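Local coordinates for protein UL37 (Suid herpesvirus 1, PDB 4K70) that belongs to the inner tegument of the virus, probably helps control viral trafficking, and binds calcium, the chain described being its N-terminal half, at residues Leu52-Tyr57 with Thr104-Glu109; Asp83-Thr88 with Leu181-Gln186; Ala195-Gln200 with Ala212-Thr217. One frame throughout, in Å; residues are numbered along the deposited sequence.

Contact 1 of 3, residues Leu52-Tyr57 with Thr104-Glu109. With NA (sodium ion), chain L.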
# COMPACT_ATOMS: atom_id res chain seq x y z
N LEU A 52 -31.67 -11.08 21.11
CA LEU A 52 -32.75 -10.16 20.78
C LEU A 52 -33.24 -10.32 19.34
O LEU A 52 -34.43 -10.14 19.05
CB LEU A 52 -32.29 -8.72 21.01
CG LEU A 52 -32.16 -8.28 22.47
CD1 LEU A 52 -31.36 -7.00 22.55
CD2 LEU A 52 -33.54 -8.07 23.06
N ALA A 53 -32.33 -10.64 18.44
CA ALA A 53 -32.73 -10.87 17.06
C ALA A 53 -33.49 -12.19 16.96
O ALA A 53 -34.54 -12.27 16.33
CB ALA A 53 -31.52 -10.85 16.14
N CYS A 54 -32.96 -13.23 17.60
CA CYS A 54 -33.61 -14.52 17.61
C CYS A 54 -34.99 -14.43 18.24
O CYS A 54 -35.94 -15.04 17.75
CB CYS A 54 -32.76 -15.56 18.35
SG CYS A 54 -31.37 -16.13 17.35
N ARG A 55 -35.11 -13.65 19.31
CA ARG A 55 -36.40 -13.46 19.95
C ARG A 55 -37.34 -12.65 19.06
O ARG A 55 -38.55 -12.87 19.07
CB ARG A 55 -36.26 -12.79 21.31
CG ARG A 55 -37.36 -11.78 21.55
CD ARG A 55 -37.95 -11.87 22.95
NE ARG A 55 -37.22 -11.08 23.94
CZ ARG A 55 -36.95 -9.78 23.82
NH1 ARG A 55 -37.33 -9.10 22.74
NH2 ARG A 55 -36.28 -9.16 24.78
N ALA A 56 -36.78 -11.72 18.30
CA ALA A 56 -37.60 -10.95 17.37
C ALA A 56 -38.28 -11.86 16.33
O ALA A 56 -39.45 -11.65 15.98
CB ALA A 56 -36.77 -9.88 16.68
N TYR A 57 -37.56 -12.87 15.84
CA TYR A 57 -38.13 -13.76 14.84
C TYR A 57 -39.18 -14.67 15.46
O TYR A 57 -40.24 -14.89 14.88
CB TYR A 57 -37.04 -14.60 14.16
CG TYR A 57 -37.62 -15.64 13.21
CD1 TYR A 57 -38.23 -15.26 12.02
CD2 TYR A 57 -37.54 -16.99 13.50
CE1 TYR A 57 -38.77 -16.19 11.16
CE2 TYR A 57 -38.07 -17.94 12.64
CZ TYR A 57 -38.69 -17.54 11.47
OH TYR A 57 -39.22 -18.47 10.61
N THR A 104 -25.42 -20.95 18.54
CA THR A 104 -26.09 -22.10 17.95
C THR A 104 -27.38 -22.42 18.69
O THR A 104 -28.43 -22.63 18.07
CB THR A 104 -25.18 -23.34 17.99
OG1 THR A 104 -23.99 -23.08 17.23
CG2 THR A 104 -25.91 -24.58 17.41
N ALA A 105 -27.31 -22.44 20.02
CA ALA A 105 -28.47 -22.78 20.85
C ALA A 105 -29.62 -21.80 20.60
O ALA A 105 -30.77 -22.20 20.48
CB ALA A 105 -28.09 -22.81 22.33
N ALA A 106 -29.29 -20.52 20.47
CA ALA A 106 -30.33 -19.50 20.26
C ALA A 106 -30.95 -19.58 18.88
O ALA A 106 -32.17 -19.49 18.72
CB ALA A 106 -29.78 -18.11 20.52
N LEU A 107 -30.10 -19.74 17.86
CA LEU A 107 -30.59 -19.85 16.49
C LEU A 107 -31.41 -21.14 16.31
O LEU A 107 -32.45 -21.12 15.66
CB LEU A 107 -29.42 -19.80 15.50
CG LEU A 107 -28.77 -18.42 15.32
CD1 LEU A 107 -27.42 -18.53 14.61
CD2 LEU A 107 -29.70 -17.47 14.58
N THR A 108 -30.94 -22.23 16.89
CA THR A 108 -31.61 -23.53 16.76
C THR A 108 -32.99 -23.50 17.41
O THR A 108 -33.99 -23.88 16.79
CB THR A 108 -30.78 -24.66 17.40
OG1 THR A 108 -29.52 -24.76 16.73
CG2 THR A 108 -31.51 -26.01 17.27
N GLU A 109 -33.03 -23.03 18.65
CA GLU A 109 -34.26 -22.89 19.42
C GLU A 109 -35.26 -21.97 18.72
O GLU A 109 -36.47 -22.20 18.78
CB GLU A 109 -33.92 -22.38 20.82
CG GLU A 109 -35.09 -21.85 21.61
CD GLU A 109 -34.68 -21.25 22.94
OE1 GLU A 109 -33.98 -20.21 22.93
OE2 GLU A 109 -35.05 -21.82 23.98
NA NA L . -35.73 -24.01 24.54
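Cys-54 meets Leu-107 because both side chains leave their helices with the same first torsion, the atom beyond CB anti to the carbonyl carbon (chi1 -76° for Cys-54, -72° for Leu-107). The cysteine CB already points at the opposing helix, and this torsion sets SG against Ala-106 and Leu-107. The leucine CB instead points away from that helix; chi2 of 165° sends CD1 out in the extended direction and leaves CD2 as the branch folded back toward the cysteine. Cys-54 SG then lies 3.5 Å from Leu-107 CD2, the tightest apolar touch of the pair. Ala-106 supplies the other flank of the sulfur, with its CB 4.1 Å from Cys-54 SG. The sulfur also rests near the backbone, where Ala-106 O is 3.7 Å from Cys-54 SG; no hydrogen bond is made, so this is van der Waals packing. A single sulfur is thus held by one methyl branch, one alanine and one carbonyl, and the backbones come close, with Cys-54 CA 6.2 Å from Leu-107 CA.

The polar groups of segment 104-109 lie to the side of this packing. Thr-108 OG1 folds back on its own helix to donate to Thr-104 O at 2.7 Å, from above the carbonyl plane, and the same oxygen accepts from the backbone Thr-108 N at 2.8 Å. Glu-109 OE2 binds a sodium ion at 2.4 Å, while its OE1 forms a salt bridge with Arg-51, a second link to helix 39-60.

The small buried interface joins helix 39-60 to the end of helix 101-109. Around it, Ala-53 and Tyr-57 pack on helix 63-78, Leu-52 reaches Val-9 and Leu-12 of helix 4-12, and Leu-107 also touches Thr-114 in a loop.

Contact 2 of 3, residues Asp83-Thr88 with Leu181-Gln186; sequences DWDEGT and LRYVAQ. With CA (calcium ion), chain E; NA (sodium ion), chain U.
Trp-84 and Asp-85 meet Tyr-183 from two directions, and Asp-83, just before them, probably helps set the turn that presents both. Asp-83 grips a calcium ion with both carboxylate oxygens, OD1 and OD2 each lying 2.5 Å from the metal. Its OD1 also accepts from Asp-85 N at 3.3 Å, approached from 49° above the carboxylate plane, which closes an Asx turn.

At Trp-84 the contact is carried by CB rather than by the indole. Trp-84 CB sits over one face of the Tyr-183 ring, 4.0 Å from its centroid and 28° off the normal, a CH-pi contact, and Trp-84 O lies above the same face toward the rim. The indole turns off elsewhere, donating from NE1 to Phe-176 O and stacking on Phe-134. The phenol is brought under the loop by a CG anti to the backbone N of Tyr-183 (chi1 -171°).

Asp-85 divides its carboxylate: OD2 binds the calcium at 2.5 Å, whereas OD1 reaches the edge of the tyrosine, 3.4 Å from Tyr-183 CE1 and near the ring plane. A water modelled between Asp-85 OD1 and Tyr-183 OH is unusually close to both, so that bridge is doubtful. Glu-86 points away from helix 175-188, and its OE1 binds a sodium ion at 2.2 Å. Gly-87, with positive phi, donates its N to Trp-84 O and ends the short 3-10 turn.

The whole is a calcium-binding loop built on an Asx turn, two closely spaced aspartates clasping the ion while an aromatic side chain of helix 175-188 packs beneath.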
# COMPACT_ATOMS: atom_id res chain seq x y z
N ASP A 83 -7.98 -2.15 15.47
CA ASP A 83 -6.66 -1.54 15.54
C ASP A 83 -5.62 -2.59 15.16
O ASP A 83 -5.28 -3.44 15.97
CB ASP A 83 -6.39 -1.03 16.95
CG ASP A 83 -5.09 -0.25 17.05
OD1 ASP A 83 -4.34 -0.18 16.05
OD2 ASP A 83 -4.83 0.30 18.14
N TRP A 84 -5.11 -2.52 13.92
CA TRP A 84 -4.24 -3.57 13.42
C TRP A 84 -2.86 -3.63 14.05
O TRP A 84 -2.14 -4.62 13.89
CB TRP A 84 -4.15 -3.53 11.87
CG TRP A 84 -5.31 -4.20 11.25
CD1 TRP A 84 -6.33 -3.62 10.54
CD2 TRP A 84 -5.61 -5.60 11.30
NE1 TRP A 84 -7.22 -4.58 10.12
CE2 TRP A 84 -6.81 -5.80 10.59
CE3 TRP A 84 -4.97 -6.71 11.88
CZ2 TRP A 84 -7.39 -7.07 10.44
CZ3 TRP A 84 -5.55 -7.97 11.74
CH2 TRP A 84 -6.75 -8.13 11.02
N ASP A 85 -2.49 -2.58 14.78
CA ASP A 85 -1.28 -2.61 15.60
C ASP A 85 -1.32 -3.72 16.64
O ASP A 85 -0.27 -4.18 17.11
CB ASP A 85 -1.05 -1.25 16.26
CG ASP A 85 -0.80 -0.15 15.24
OD1 ASP A 85 0.07 -0.35 14.37
OD2 ASP A 85 -1.50 0.88 15.28
N GLU A 86 -2.52 -4.16 17.00
CA GLU A 86 -2.69 -5.25 17.96
C GLU A 86 -2.80 -6.62 17.28
O GLU A 86 -3.02 -7.63 17.94
CB GLU A 86 -3.92 -4.98 18.83
CG GLU A 86 -3.94 -3.55 19.39
CD GLU A 86 -5.27 -3.20 20.05
OE1 GLU A 86 -6.03 -4.13 20.36
OE2 GLU A 86 -5.56 -2.00 20.23
N GLY A 87 -2.65 -6.67 15.96
CA GLY A 87 -2.65 -7.95 15.26
C GLY A 87 -3.99 -8.66 15.20
O GLY A 87 -5.04 -8.03 15.35
N THR A 88 -3.96 -9.97 14.97
CA THR A 88 -5.20 -10.73 14.78
C THR A 88 -5.92 -11.15 16.07
O THR A 88 -7.12 -11.45 16.05
CB THR A 88 -4.97 -11.99 13.92
OG1 THR A 88 -3.94 -12.78 14.52
CG2 THR A 88 -4.55 -11.60 12.49
N LEU A 181 -5.58 -4.33 4.76
CA LEU A 181 -4.82 -4.13 3.51
C LEU A 181 -3.90 -2.91 3.59
O LEU A 181 -2.73 -2.95 3.18
CB LEU A 181 -5.78 -3.97 2.35
CG LEU A 181 -6.61 -5.21 2.00
CD1 LEU A 181 -7.58 -4.93 0.87
CD2 LEU A 181 -5.69 -6.39 1.65
N ARG A 182 -4.43 -1.81 4.11
CA ARG A 182 -3.63 -0.61 4.36
C ARG A 182 -2.42 -0.90 5.25
O ARG A 182 -1.30 -0.45 4.99
CB ARG A 182 -4.49 0.48 5.00
CG ARG A 182 -3.70 1.72 5.46
CD ARG A 182 -4.65 2.71 6.12
NE ARG A 182 -3.99 3.58 7.09
CZ ARG A 182 -3.61 4.83 6.84
NH1 ARG A 182 -3.80 5.36 5.64
NH2 ARG A 182 -3.02 5.55 7.79
N TYR A 183 -2.66 -1.68 6.31
CA TYR A 183 -1.61 -2.04 7.25
C TYR A 183 -0.54 -2.89 6.61
O TYR A 183 0.65 -2.69 6.85
CB TYR A 183 -2.22 -2.79 8.45
CG TYR A 183 -1.25 -3.02 9.58
CD1 TYR A 183 -1.08 -2.06 10.59
CD2 TYR A 183 -0.48 -4.18 9.65
CE1 TYR A 183 -0.20 -2.26 11.63
CE2 TYR A 183 0.41 -4.39 10.70
CZ TYR A 183 0.55 -3.43 11.68
OH TYR A 183 1.43 -3.62 12.73
N VAL A 184 -0.95 -3.88 5.82
CA VAL A 184 0.00 -4.77 5.19
C VAL A 184 0.91 -4.02 4.22
O VAL A 184 2.12 -4.23 4.21
CB VAL A 184 -0.70 -5.92 4.43
CG1 VAL A 184 0.30 -6.70 3.60
CG2 VAL A 184 -1.40 -6.84 5.42
N ALA A 185 0.30 -3.16 3.41
CA ALA A 185 1.01 -2.36 2.41
C ALA A 185 2.04 -1.47 3.11
O ALA A 185 3.23 -1.48 2.78
CB ALA A 185 0.03 -1.52 1.63
N GLN A 186 1.59 -0.74 4.12
CA GLN A 186 2.47 0.17 4.87
C GLN A 186 3.67 -0.54 5.50
O GLN A 186 4.72 0.06 5.68
CB GLN A 186 1.65 0.93 5.91
CG GLN A 186 2.47 1.60 6.99
CD GLN A 186 1.61 2.12 8.14
OE1 GLN A 186 0.56 1.54 8.46
NE2 GLN A 186 2.07 3.20 8.78
CA CA E . -2.95 1.66 17.11
NA NA U . -8.20 -3.92 20.18
O HOH W 1 -9.26 -3.43 18.07
O HOH W 2 2.06 -1.87 14.25

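Contact 3 of 3, residues Ala195-Gln200 with Ala212-Thr217; sequences ALAVRQ and ALFALT. With NA (sodium ion), chain T.
Gln-200 and Phe-214 make the main apolar contact between two antiparallel helices, whose axes, taken over the two short segments, approach to 8.9 Å with 156° between their directions. The aliphatic root of the glutamine stands over one face of the phenylalanine ring, whose plane is 69° from that of the amide. Gln-200 CB stands 3.5 Å from the centroid of the Phe-214 ring and close to its normal, a nearly central CH-pi contact. The first torsion (chi1 -63°) lays Gln-200 CG over the ring too, 3.7 Å from Phe-214 CZ, and the bend at chi2 then turns the amide aside. Looser packing continues one turn back, where Ala-197 CB lies 4.4 Å from Phe-214 CD1 and also 4.4 Å from Thr-217 OG1.

Hydrogen bonding does not cross the interface. Thr-217 OG1 donates instead to Phe-214 O, 2.6 Å away within its own helix, in the carbonyl plane and on a lone pair. This satisfies the buried hydroxyl and leaves it only a loose neighbour of Ala-197.

Metal binding here involves the end of the glutamine; Arg-199 belongs to another sodium site, with Val-153. The amide of Gln-200 lies beside a water-bearing sodium ion, but is probably turned over, so which of its atoms faces the metal is uncertain.

The contact closes a helical hairpin of helix 191-201 and helix 208-223, and Ile-218 of the second helix touches Ala-197 and Val-198. Behind helix 208-223, Ala-212, Ala-215 and Leu-216 pack on Phe-235 of helix 229-240, while Leu-213 and Leu-216 meet Val-265 of helix 260-271.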
# COMPACT_ATOMS: atom_id res chain seq x y z
N ALA A 195 15.78 -3.65 -1.22
CA ALA A 195 16.24 -4.91 -1.80
C ALA A 195 16.86 -4.71 -3.19
O ALA A 195 17.90 -5.30 -3.52
CB ALA A 195 15.08 -5.91 -1.89
N LEU A 196 16.21 -3.90 -4.02
CA LEU A 196 16.75 -3.61 -5.35
C LEU A 196 18.11 -2.91 -5.29
O LEU A 196 19.00 -3.24 -6.06
CB LEU A 196 15.75 -2.79 -6.17
CG LEU A 196 14.50 -3.58 -6.59
CD1 LEU A 196 13.40 -2.68 -7.14
CD2 LEU A 196 14.86 -4.67 -7.59
N ALA A 197 18.27 -1.96 -4.36
CA ALA A 197 19.55 -1.27 -4.26
C ALA A 197 20.65 -2.20 -3.75
O ALA A 197 21.80 -2.15 -4.20
CB ALA A 197 19.44 -0.02 -3.38
N VAL A 198 20.30 -3.06 -2.79
CA VAL A 198 21.23 -4.05 -2.28
C VAL A 198 21.74 -4.95 -3.39
O VAL A 198 22.93 -5.25 -3.46
CB VAL A 198 20.61 -4.90 -1.14
CG1 VAL A 198 21.60 -5.96 -0.66
CG2 VAL A 198 20.21 -4.00 0.02
N ARG A 199 20.85 -5.39 -4.27
CA ARG A 199 21.28 -6.22 -5.38
C ARG A 199 22.35 -5.56 -6.24
O ARG A 199 23.28 -6.23 -6.69
CB ARG A 199 20.10 -6.69 -6.22
CG ARG A 199 19.29 -7.72 -5.48
CD ARG A 199 18.45 -8.59 -6.38
NE ARG A 199 17.87 -9.68 -5.59
CZ ARG A 199 16.93 -10.51 -6.04
NH1 ARG A 199 16.47 -10.39 -7.28
NH2 ARG A 199 16.46 -11.47 -5.25
N GLN A 200 22.23 -4.25 -6.45
CA GLN A 200 23.23 -3.50 -7.23
C GLN A 200 24.54 -3.35 -6.45
O GLN A 200 25.62 -3.48 -7.01
CB GLN A 200 22.71 -2.12 -7.62
CG GLN A 200 21.49 -2.15 -8.54
CD GLN A 200 21.78 -2.85 -9.85
OE1 GLN A 200 22.02 -4.05 -9.89
NE2 GLN A 200 21.76 -2.09 -10.94
N ALA A 212 29.80 1.47 -4.70
CA ALA A 212 29.98 2.38 -3.57
C ALA A 212 28.85 3.42 -3.46
O ALA A 212 28.37 3.72 -2.37
CB ALA A 212 31.34 3.07 -3.64
N LEU A 213 28.43 3.96 -4.60
CA LEU A 213 27.41 5.01 -4.61
C LEU A 213 26.05 4.42 -4.21
O LEU A 213 25.32 5.01 -3.43
CB LEU A 213 27.34 5.70 -5.98
CG LEU A 213 28.55 6.58 -6.30
CD1 LEU A 213 28.58 7.09 -7.78
CD2 LEU A 213 28.61 7.75 -5.31
N PHE A 214 25.74 3.23 -4.72
CA PHE A 214 24.54 2.52 -4.32
C PHE A 214 24.49 2.30 -2.81
O PHE A 214 23.45 2.49 -2.19
CB PHE A 214 24.38 1.18 -5.07
CG PHE A 214 23.61 1.30 -6.35
CD1 PHE A 214 22.24 1.53 -6.34
CD2 PHE A 214 24.26 1.18 -7.58
CE1 PHE A 214 21.53 1.65 -7.52
CE2 PHE A 214 23.55 1.28 -8.77
CZ PHE A 214 22.18 1.52 -8.74
N ALA A 215 25.61 1.91 -2.22
CA ALA A 215 25.69 1.72 -0.76
C ALA A 215 25.31 3.00 -0.03
O ALA A 215 24.60 2.95 0.97
CB ALA A 215 27.09 1.28 -0.35
N LEU A 216 25.77 4.13 -0.55
CA LEU A 216 25.43 5.42 0.04
C LEU A 216 23.95 5.72 -0.07
O LEU A 216 23.35 6.21 0.88
CB LEU A 216 26.25 6.55 -0.57
CG LEU A 216 27.75 6.47 -0.27
CD1 LEU A 216 28.49 7.71 -0.80
CD2 LEU A 216 27.95 6.30 1.23
N THR A 217 23.35 5.42 -1.22
CA THR A 217 21.90 5.61 -1.33
C THR A 217 21.15 4.77 -0.28
O THR A 217 20.14 5.20 0.27
CB THR A 217 21.34 5.30 -2.75
OG1 THR A 217 21.37 3.89 -3.00
CG2 THR A 217 22.12 6.07 -3.84
NA NA T . 23.41 -1.20 -12.14
O HOH W 3 23.20 -1.47 -14.59

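Overall arrangement
Contacts 1 and 3 are both buried helix-helix packings, yet they lie on opposite sides of the chain's centre, with their own centres about 62 Å apart. Contact 2 is closer to the middle of the chain and only partly buried, a loop against a helix, with metal ions bound within its loop and CH-pi and carboxylate-to-ring-edge touches across it. In contact 1 a sulfur fills the interface; in contact 3 an aromatic face does so. No helix is shared, but helix 175-188 of contact 2 is followed directly in the chain by helix 191-201 of contact 3. Contacts 1 and 2 have alternating segments along the sequence and do not touch.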